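Local coordinates for protein Co-type Nitrile Hydratase beta subunit (Pseudomonas putida, PDB 3QYH) that forms, with its alpha subunit partner, a cobalt-type nitrile hydratase that probably converts nitriles to the corresponding amides by adding water, at residues T170-A175 with D213-P218. Numbering follows the deposited sequence.
Sequences TPDTAA and DDYLEP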
# COMPACT_ATOMS: atom_id res chain seq x y z
N THR B 170 14.52 -8.66 3.25
CA THR B 170 14.71 -8.36 1.84
C THR B 170 13.72 -9.16 0.97
O THR B 170 13.77 -10.40 0.93
CB THR B 170 16.16 -8.70 1.40
OG1 THR B 170 17.08 -7.86 2.11
CG2 THR B 170 16.34 -8.48 -0.13
N PRO B 171 12.84 -8.45 0.25
CA PRO B 171 11.80 -9.12 -0.55
C PRO B 171 12.40 -9.91 -1.70
O PRO B 171 11.86 -10.96 -2.02
CB PRO B 171 10.95 -7.95 -1.08
CG PRO B 171 11.31 -6.80 -0.23
CD PRO B 171 12.75 -6.99 0.14
N ASP B 172 13.50 -9.44 -2.29
CA ASP B 172 14.09 -10.14 -3.44
C ASP B 172 14.44 -11.59 -3.11
O ASP B 172 14.34 -12.46 -3.96
CB ASP B 172 15.36 -9.43 -3.94
CG ASP B 172 15.13 -7.97 -4.25
OD1 ASP B 172 15.54 -7.52 -5.34
OD2 ASP B 172 14.55 -7.25 -3.40
N THR B 173 14.87 -11.84 -1.88
CA THR B 173 15.20 -13.20 -1.48
C THR B 173 14.00 -13.91 -0.84
O THR B 173 13.79 -15.11 -1.06
CB THR B 173 16.40 -13.21 -0.51
OG1 THR B 173 16.16 -12.26 0.54
CG2 THR B 173 17.68 -12.81 -1.26
N ALA B 174 13.21 -13.18 -0.07
CA ALA B 174 12.09 -13.80 0.64
C ALA B 174 11.01 -14.28 -0.30
O ALA B 174 10.28 -15.20 0.03
CB ALA B 174 11.51 -12.82 1.66
N ALA B 175 10.88 -13.66 -1.47
CA ALA B 175 9.88 -14.10 -2.43
C ALA B 175 10.28 -15.39 -3.14
O ALA B 175 9.47 -16.00 -3.84
CB ALA B 175 9.60 -13.01 -3.46
N ASP B 213 19.52 -1.43 1.10
CA ASP B 213 20.94 -1.06 1.10
C ASP B 213 21.67 -1.57 -0.14
O ASP B 213 22.34 -0.79 -0.83
CB ASP B 213 21.63 -1.58 2.37
CG ASP B 213 23.03 -1.05 2.54
OD1 ASP B 213 23.88 -1.40 1.72
OD2 ASP B 213 23.28 -0.28 3.51
N ASP B 214 21.54 -2.86 -0.45
CA ASP B 214 22.27 -3.37 -1.61
C ASP B 214 21.64 -3.06 -2.97
O ASP B 214 22.08 -3.58 -3.98
CB ASP B 214 22.63 -4.86 -1.47
CG ASP B 214 21.43 -5.78 -1.55
OD1 ASP B 214 20.30 -5.30 -1.81
OD2 ASP B 214 21.61 -7.00 -1.34
N TYR B 215 20.61 -2.20 -2.98
CA TYR B 215 20.08 -1.66 -4.24
C TYR B 215 20.95 -0.47 -4.65
O TYR B 215 20.81 0.07 -5.75
CB TYR B 215 18.66 -1.12 -4.05
CG TYR B 215 17.53 -2.13 -3.96
CD1 TYR B 215 17.77 -3.50 -3.93
CD2 TYR B 215 16.22 -1.68 -3.87
CE1 TYR B 215 16.69 -4.41 -3.85
CE2 TYR B 215 15.15 -2.56 -3.78
CZ TYR B 215 15.38 -3.92 -3.76
OH TYR B 215 14.27 -4.75 -3.65
N LEU B 216 21.83 -0.04 -3.75
CA LEU B 216 22.51 1.25 -3.90
C LEU B 216 24.03 1.14 -3.97
O LEU B 216 24.61 0.14 -3.56
CB LEU B 216 22.14 2.18 -2.74
CG LEU B 216 20.65 2.35 -2.43
CD1 LEU B 216 20.46 3.12 -1.14
CD2 LEU B 216 19.93 3.04 -3.59
N GLU B 217 24.66 2.21 -4.49
CA GLU B 217 26.11 2.38 -4.41
C GLU B 217 26.36 3.86 -4.17
O GLU B 217 25.49 4.67 -4.48
CB GLU B 217 26.80 1.98 -5.71
CG GLU B 217 26.55 2.94 -6.85
CD GLU B 217 27.23 2.50 -8.16
OE1 GLU B 217 28.04 1.55 -8.16
OE2 GLU B 217 26.92 3.12 -9.20
N PRO B 218 27.54 4.21 -3.62
CA PRO B 218 27.90 5.62 -3.42
C PRO B 218 27.85 6.34 -4.75
O PRO B 218 28.27 5.77 -5.76
CB PRO B 218 29.34 5.55 -2.90
CG PRO B 218 29.47 4.20 -2.30
CD PRO B 218 28.58 3.29 -3.12
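In the SH3-like C-terminal part of the beta subunit, the 3-10 turn that leads into strand 216-218 reaches back through Tyr215 to Asp172, on the short helix 171-174 that follows strand 158-168. A single side-chain hydrogen bond makes the link: Tyr215 OH donates to Asp172 OD2 at 2.5 Å, a short bond received on the syn lone pair, the side facing OD1. The two side chains approach from opposite directions and together span the 10.4 Å between the CA atoms of Asp172 and Tyr215. Asp172 CG lies in the plane of the phenol ring, at its edge, and the carboxylate is turned 61° from that plane. Tyr215 CE1 is 3.6 Å from Asp172 OD1, which the tilt carries out of the ring plane. With CG anti to the carbonyl carbon (chi1 -54°), Asp172 sends its carboxylate off the helix toward the phenol. Thr148 OG1 hydrogen-bonds to Asp172 OD1, giving each carboxylate oxygen a partner, while the backbone N of Arg149 bonds to Tyr215 OH. The loop carrying Thr148 and Arg149 is thereby joined to both residues. Were Asp172 replaced by an alanine, the Tyr215 hydroxyl would probably lose the acceptor described here and Thr148 its carboxylate partner, leaving Arg149 N as the main remaining hold on the ring end. The Tyr215 side chain, about 14 Å from the cobalt(III) ion, is too far to be a ligand; the bond is consistent with a neutral phenol donating to an ionised carboxylate, whose negative charge it would help to stabilise.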